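Local coordinates for protein phenazine-1-carboxylate N-methyltransferase (Pseudomonas aeruginosa, PDB 2IP2) that transfers a methyl group from S-adenosyl-L-methionine to phenazine-1-carboxylate, a step in the biosynthesis of the blue virulence pigment pyocyanin, at residues 273-277 against 299-305. Coordinates in Å, arbitrary orientation, origin at the centre of the assembly. Where two conformers were deposited one is given. Residue numbers count along the deposited sequence, not the author numbering.
Sequences RTISA and HRTTEEV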
ATOM      1  N   ARG A 273      16.931  12.346   8.092  1.00 26.34           N
ATOM      2  CA  ARG A 273      16.945  10.951   7.583  1.00 28.21           C
ATOM      3  C   ARG A 273      18.136  10.784   6.648  1.00 27.99           C
ATOM      4  O   ARG A 273      18.301  11.557   5.742  1.00 28.71           O
ATOM      5  CB  ARG A 273      15.721  10.606   6.763  1.00 28.33           C
ATOM      6  CG  ARG A 273      14.440  10.658   7.488  1.00 31.02           C
ATOM      7  CD  ARG A 273      13.409   9.758   6.667  1.00 30.09           C
ATOM      8  NE  ARG A 273      12.259   9.665   7.534  1.00 33.52           N
ATOM      9  CZ  ARG A 273      11.202  10.420   7.377  1.00 37.17           C
ATOM     10  NH1 ARG A 273      11.135  11.216   6.308  1.00 36.42           N
ATOM     11  NH2 ARG A 273      10.206  10.312   8.229  1.00 40.51           N
ATOM     12  N   THR A 274      18.968   9.785   6.867  1.00 29.61           N
ATOM     13  CA  THR A 274      20.029   9.534   5.886  1.00 30.42           C
ATOM     14  C   THR A 274      19.901   8.084   5.396  1.00 31.39           C
ATOM     15  O   THR A 274      19.380   7.255   6.118  1.00 32.76           O
ATOM     16  CB  THR A 274      21.449   9.723   6.480  1.00 30.27           C
ATOM     17  OG1 THR A 274      21.655   8.744   7.511  1.00 32.36           O
ATOM     18  CG2 THR A 274      21.630  11.103   7.064  1.00 29.12           C
ATOM     19  N   ILE A 275      20.427   7.789   4.203  1.00 33.59           N
ATOM     20  CA  ILE A 275      20.392   6.473   3.612  1.00 35.45           C
ATOM     21  C   ILE A 275      21.760   5.795   3.865  1.00 37.10           C
ATOM     22  O   ILE A 275      22.799   6.359   3.533  1.00 36.09           O
ATOM     23  CB  ILE A 275      20.102   6.578   2.068  1.00 35.77           C
ATOM     24  CG1 ILE A 275      18.914   7.481   1.732  1.00 37.96           C
ATOM     25  CG2 ILE A 275      19.957   5.233   1.442  1.00 37.63           C
ATOM     26  CD1 ILE A 275      17.552   7.000   2.252  1.00 42.74           C
ATOM     27  N   SER A 276      21.762   4.634   4.521  1.00 38.17           N
ATOM     28  CA  SER A 276      22.946   3.785   4.582  1.00 40.26           C
ATOM     29  C   SER A 276      23.298   3.376   3.141  1.00 41.82           C
ATOM     30  O   SER A 276      22.544   2.647   2.498  1.00 42.58           O
ATOM     31  CB  SER A 276      22.677   2.583   5.478  0.50 40.33           C
ATOM     32  OG  SER A 276      22.227   2.998   6.767  0.50 40.54           O
ATOM     33  N   ALA A 277      24.422   3.884   2.636  1.00 43.18           N
ATOM     34  CA  ALA A 277      24.900   3.599   1.267  1.00 44.41           C
ATOM     35  C   ALA A 277      25.092   2.107   0.922  1.00 45.05           C
ATOM     36  O   ALA A 277      24.870   1.721  -0.211  1.00 45.91           O
ATOM     37  CB  ALA A 277      26.175   4.371   0.980  1.00 45.40           C
ATOM     38  N   HIS A 299      17.479  12.632   0.119  1.00 38.09           N
ATOM     39  CA  HIS A 299      18.283  12.379   1.312  1.00 38.01           C
ATOM     40  C   HIS A 299      19.761  12.146   0.934  1.00 37.63           C
ATOM     41  O   HIS A 299      20.080  11.686  -0.173  1.00 39.51           O
ATOM     42  CB  HIS A 299      17.682  11.225   2.144  1.00 37.62           C
ATOM     43  CG  HIS A 299      16.316  11.520   2.713  1.00 40.16           C
ATOM     44  ND1 HIS A 299      16.087  12.524   3.628  1.00 42.03           N
ATOM     45  CD2 HIS A 299      15.119  10.915   2.530  1.00 42.74           C
ATOM     46  CE1 HIS A 299      14.810  12.549   3.961  1.00 43.03           C
ATOM     47  NE2 HIS A 299      14.200  11.571   3.320  1.00 43.66           N
ATOM     48  N   ARG A 300      20.680  12.524   1.831  1.00 35.70           N
ATOM     49  CA  ARG A 300      22.082  12.162   1.683  1.00 33.15           C
ATOM     50  C   ARG A 300      22.366  10.797   2.272  1.00 31.34           C
ATOM     51  O   ARG A 300      21.654  10.308   3.126  1.00 31.99           O
ATOM     52  CB  ARG A 300      22.952  13.178   2.408  1.00 31.62           C
ATOM     53  CG  ARG A 300      23.193  14.503   1.640  1.00 34.34           C
ATOM     54  CD  ARG A 300      24.281  15.277   2.344  1.00 34.44           C
ATOM     55  NE  ARG A 300      24.747  16.442   1.591  1.00 37.27           N
ATOM     56  CZ  ARG A 300      24.177  17.641   1.669  1.00 40.27           C
ATOM     57  NH1 ARG A 300      23.097  17.821   2.440  1.00 39.10           N
ATOM     58  NH2 ARG A 300      24.676  18.662   0.981  1.00 41.30           N
ATOM     59  N   THR A 301      23.454  10.171   1.855  1.00 31.63           N
ATOM     60  CA  THR A 301      23.876   8.992   2.568  1.00 30.08           C
ATOM     61  C   THR A 301      24.485   9.476   3.879  1.00 30.75           C
ATOM     62  O   THR A 301      24.945  10.642   4.011  1.00 29.24           O
ATOM     63  CB  THR A 301      24.950   8.173   1.810  1.00 31.77           C
ATOM     64  OG1 THR A 301      26.099   8.997   1.596  1.00 29.51           O
ATOM     65  CG2 THR A 301      24.402   7.600   0.471  1.00 28.95           C
ATOM     66  N   THR A 302      24.476   8.587   4.841  1.00 29.73           N
ATOM     67  CA  THR A 302      25.093   8.838   6.147  1.00 32.05           C
ATOM     68  C   THR A 302      26.552   9.230   5.955  1.00 32.43           C
ATOM     69  O   THR A 302      27.029  10.204   6.567  1.00 29.78           O
ATOM     70  CB  THR A 302      25.029   7.571   7.015  1.00 33.17           C
ATOM     71  OG1 THR A 302      23.657   7.148   7.142  1.00 33.23           O
ATOM     72  CG2 THR A 302      25.634   7.840   8.406  1.00 33.06           C
ATOM     73  N   GLU A 303      27.252   8.445   5.121  1.00 33.47           N
ATOM     74  CA  GLU A 303      28.648   8.744   4.752  1.00 35.95           C
ATOM     75  C   GLU A 303      28.817  10.176   4.235  1.00 34.17           C
ATOM     76  O   GLU A 303      29.734  10.875   4.654  1.00 36.10           O
ATOM     77  CB  GLU A 303      29.182   7.729   3.720  1.00 34.68           C
ATOM     78  CG  GLU A 303      30.653   7.997   3.310  1.00 41.53           C
ATOM     79  CD  GLU A 303      31.427   6.731   2.814  1.00 43.88           C
ATOM     80  OE1 GLU A 303      30.825   5.915   2.054  1.00 48.96           O
ATOM     81  OE2 GLU A 303      32.639   6.573   3.180  1.00 47.82           O
ATOM     82  N   GLU A 304      27.971  10.597   3.297  1.00 33.60           N
ATOM     83  CA  GLU A 304      28.022  11.958   2.774  1.00 32.36           C
ATOM     84  C   GLU A 304      27.870  12.958   3.926  1.00 32.06           C
ATOM     85  O   GLU A 304      28.523  14.001   3.914  1.00 31.27           O
ATOM     86  CB  GLU A 304      26.957  12.196   1.698  1.00 33.10           C
ATOM     87  CG  GLU A 304      27.165  11.409   0.363  1.00 32.93           C
ATOM     88  CD  GLU A 304      26.006  11.542  -0.690  1.00 36.39           C
ATOM     89  OE1 GLU A 304      24.794  11.611  -0.347  1.00 36.89           O
ATOM     90  OE2 GLU A 304      26.307  11.555  -1.907  1.00 43.45           O
ATOM     91  N   VAL A 305      27.047  12.651   4.929  1.00 31.09           N
ATOM     92  CA  VAL A 305      26.832  13.665   5.980  1.00 31.96           C
ATOM     93  C   VAL A 305      28.074  13.745   6.886  1.00 32.50           C
ATOM     94  O   VAL A 305      28.546  14.810   7.244  1.00 32.01           O
ATOM     95  CB  VAL A 305      25.519  13.450   6.777  1.00 32.36           C
ATOM     96  CG1 VAL A 305      25.489  14.391   8.000  1.00 29.91           C
ATOM     97  CG2 VAL A 305      24.260  13.663   5.822  1.00 28.43           C
TER
HETATM   98  O   HOH W   1      19.518  13.666   4.182  1.00 31.79           O
HETATM   99  O   HOH W   2      24.090   4.590   8.127  1.00 31.15           O
HETATM  100  O   HOH W   3      26.676   5.509   3.902  1.00 26.06           O
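The imidazole ring of H299 lies with one face over the aliphatic start of R273, a CH-pi contact in which R273 CB sits 3.8 Å from the ring centroid. It lies beside a single parallel beta bridge within the Rossmann-like class I methyltransferase domain, where the loop leaving strand 267-272 meets the turn leading into helix 302-311. I275 pairs with T301: I275 N donates to R300 O (3.0 Å), and T302 N returns a bond to I275 O (3.1 Å), so I275 grips the residues flanking its partner. A water adds to the bridge, linking R273 O to R300 N.

T301 is also the N-cap of the helix. It forms a capping box with E304, in which E304 N donates to T301 OG1 and T301 N to E304 OE1, both at 3.0 Å. Farther along, T274 CG2 packs against V305 CG2.

R273 NE hydrogen-bonds to M324 O and its guanidinium makes a cation-pi contact with W287; its side chain is about 6 Å from that of R241, predicted to bind S-adenosyl-L-methionine. I275 packs on helix 282-295 and on R63 of the second subunit. Beside the bridge, a short hydrogen bond of 2.6 Å joins T274 OG1 to T302 OG1.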